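Local coordinates for protein AbyA5 (Verrucosispora maris, PDB 4YWF) that catalyses acetate elimination in spirotetronate biosynthesis, as an esterase-like lyase of the alpha/beta-hydrolase superfamily, at residues G235-G240 against L349-A354. The protein carries 4 engineered substitutions. Numbering follows the deposited sequence.
Sequences GIVTAG and LEMSGA
Gly235 and Met351 bring their backbones to 6.6 Å between CA atoms, where the last residue of helix 337-351 sends its side chain onto strand 233-239, an inner strand of the mixed sheet of this alpha/beta-hydrolase fold. Met351, present as selenomethionine, carries the contact from the helix side, and its side chain reaches the strand along three successive residues. With CG anti to its own carbonyl carbon (chi1 -67°) and the chain extended beyond it, the selenium and terminal methyl are carried out toward the strand. SE rests over Gly235, 4.0 Å from its CA, against backbone with no side chain. Further along, Val237 turns the same face to the helix and meets the methionine through its CG2 branch, which lies 3.9 Å from both SE and CE of Met351, the two side chains crossing at a slant. Tyr212 and Ala297, from the two strands flanking 233-239, and Pro295 also touch Met351. Just beyond, the helix closes in a Schellman motif: Gly353, at positive phi, is the C-prime residue, and Ala354 N donates a hydrogen bond to Leu349 O (2.9 Å) while Gly353 N donates one to Glu350 O. On the strand, the methyl CE of Met351 reaches farther than the selenium, to 3.4 Å from the backbone O of Ile236.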
ATOM      1  N   GLY A 235     -10.877 -12.441  -0.394  1.00 21.50           N
ATOM      2  CA  GLY A 235     -11.447 -11.158  -0.793  1.00 19.84           C
ATOM      3  C   GLY A 235     -10.383 -10.052  -0.914  1.00 21.39           C
ATOM      4  O   GLY A 235      -9.262 -10.157  -0.412  1.00 19.86           O
ATOM      5  N   ILE A 236     -10.763  -8.974  -1.593  1.00 22.93           N
ATOM      6  CA  ILE A 236      -9.858  -7.902  -1.915  1.00 22.39           C
ATOM      7  C   ILE A 236     -10.605  -6.618  -1.657  1.00 23.07           C
ATOM      8  O   ILE A 236     -11.789  -6.505  -2.029  1.00 24.72           O
ATOM      9  CB  ILE A 236      -9.386  -7.938  -3.381  1.00 21.74           C
ATOM     10  CG1 ILE A 236      -8.527  -9.176  -3.631  1.00 22.55           C
ATOM     11  CG2 ILE A 236      -8.627  -6.653  -3.768  1.00 21.15           C
ATOM     12  CD1 ILE A 236      -8.248  -9.362  -5.128  1.00 23.14           C
ATOM     13  N   VAL A 237      -9.906  -5.697  -1.017  1.00 20.92           N
ATOM     14  CA  VAL A 237     -10.389  -4.354  -0.816  1.00 23.10           C
ATOM     15  C   VAL A 237      -9.289  -3.422  -1.265  1.00 24.21           C
ATOM     16  O   VAL A 237      -8.164  -3.527  -0.782  1.00 22.23           O
ATOM     17  CB  VAL A 237     -10.753  -4.047   0.674  1.00 23.92           C
ATOM     18  CG1 VAL A 237     -11.358  -2.662   0.761  1.00 23.65           C
ATOM     19  CG2 VAL A 237     -11.704  -5.086   1.211  1.00 25.73           C
ATOM     20  N   THR A 238      -9.608  -2.568  -2.254  1.00 24.79           N
ATOM     21  CA  THR A 238      -8.635  -1.646  -2.835  1.00 23.53           C
ATOM     22  C   THR A 238      -9.229  -0.195  -3.023  1.00 24.80           C
ATOM     23  O   THR A 238     -10.383   0.100  -2.658  1.00 21.92           O
ATOM     24  CB  THR A 238      -8.004  -2.244  -4.115  1.00 24.57           C
ATOM     25  OG1 THR A 238      -6.917  -1.406  -4.538  1.00 23.34           O
ATOM     26  CG2 THR A 238      -9.012  -2.388  -5.237  1.00 24.47           C
ATOM     27  N   ALA A 239      -8.393   0.718  -3.470  1.00 24.01           N
ATOM     28  CA  ALA A 239      -8.775   2.094  -3.687  1.00 25.47           C
ATOM     29  C   ALA A 239      -7.841   2.515  -4.749  1.00 26.24           C
ATOM     30  O   ALA A 239      -6.655   2.379  -4.581  1.00 23.71           O
ATOM     31  CB  ALA A 239      -8.594   2.959  -2.414  1.00 29.18           C
ATOM     32  N   GLY A 240      -8.360   2.910  -5.894  1.00 25.27           N
ATOM     33  CA  GLY A 240      -7.491   3.451  -6.947  1.00 26.15           C
ATOM     34  C   GLY A 240      -6.546   2.488  -7.628  1.00 26.12           C
ATOM     35  O   GLY A 240      -5.463   2.887  -8.084  1.00 23.76           O
ATOM     36  N   LEU A 349     -14.917  -6.515   6.953  1.00 26.34           N
ATOM     37  CA  LEU A 349     -15.635  -7.236   7.990  1.00 23.69           C
ATOM     38  C   LEU A 349     -16.780  -8.087   7.471  1.00 23.76           C
ATOM     39  O   LEU A 349     -17.020  -9.183   8.007  1.00 25.66           O
ATOM     40  CB  LEU A 349     -16.157  -6.290   9.049  1.00 25.48           C
ATOM     41  CG  LEU A 349     -15.124  -5.484   9.826  1.00 24.60           C
ATOM     42  CD1 LEU A 349     -15.816  -4.508  10.766  1.00 25.97           C
ATOM     43  CD2 LEU A 349     -14.167  -6.367  10.608  1.00 26.37           C
ATOM     44  N   GLU A 350     -17.486  -7.607   6.456  1.00 22.82           N
ATOM     45  CA  GLU A 350     -18.519  -8.373   5.811  1.00 24.76           C
ATOM     46  C   GLU A 350     -17.954  -9.571   5.120  1.00 26.30           C
ATOM     47  O   GLU A 350     -18.421 -10.651   5.356  1.00 22.42           O
ATOM     48  CB  GLU A 350     -19.284  -7.529   4.811  1.00 27.32           C
ATOM     49  CG  GLU A 350     -20.483  -8.226   4.195  1.00 30.51           C
ATOM     50  CD  GLU A 350     -20.122  -8.905   2.892  1.00 33.15           C
ATOM     51  OE1 GLU A 350     -19.081  -8.581   2.324  1.00 31.00           O
ATOM     52  OE2 GLU A 350     -20.829  -9.822   2.482  1.00 36.41           O
HETATM   53  N   MSE A 351     -16.920  -9.377   4.274  1.00 25.42           N
HETATM   54  CA  MSE A 351     -16.327 -10.464   3.547  1.00 24.84           C
HETATM   55  C   MSE A 351     -15.795 -11.550   4.429  1.00 24.60           C
HETATM   56  O   MSE A 351     -15.804 -12.707   4.051  1.00 25.23           O
HETATM   57  CB  MSE A 351     -15.101  -9.995   2.730  1.00 23.37           C
HETATM   58  CG  MSE A 351     -15.483  -9.070   1.635  1.00 24.22           C
HETATM   59 SE   MSE A 351     -13.826  -8.377   0.818  1.00 27.49          SE
HETATM   60  CE  MSE A 351     -14.702  -7.032  -0.264  1.00 27.59           C
ATOM     61  N   SER A 352     -15.296 -11.230   5.600  1.00 25.48           N
ATOM     62  CA  SER A 352     -14.734 -12.267   6.445  1.00 26.36           C
ATOM     63  C   SER A 352     -15.700 -12.787   7.478  1.00 27.15           C
ATOM     64  O   SER A 352     -15.287 -13.584   8.323  1.00 27.71           O
ATOM     65  CB  SER A 352     -13.469 -11.753   7.178  1.00 27.46           C
ATOM     66  OG  SER A 352     -13.791 -10.671   8.009  1.00 26.90           O
ATOM     67  N   GLY A 353     -16.961 -12.372   7.421  1.00 29.04           N
ATOM     68  CA  GLY A 353     -17.959 -12.835   8.405  1.00 28.76           C
ATOM     69  C   GLY A 353     -17.648 -12.434   9.849  1.00 33.18           C
ATOM     70  O   GLY A 353     -17.736 -13.234  10.772  1.00 34.25           O
ATOM     71  N   ALA A 354     -17.240 -11.197  10.047  1.00 32.73           N
ATOM     72  CA  ALA A 354     -16.841 -10.729  11.372  1.00 30.79           C
ATOM     73  C   ALA A 354     -18.035 -10.658  12.315  1.00 30.91           C
ATOM     74  O   ALA A 354     -19.186 -10.688  11.887  1.00 28.15           O
ATOM     75  CB  ALA A 354     -16.179  -9.368  11.277  1.00 28.17           C
TER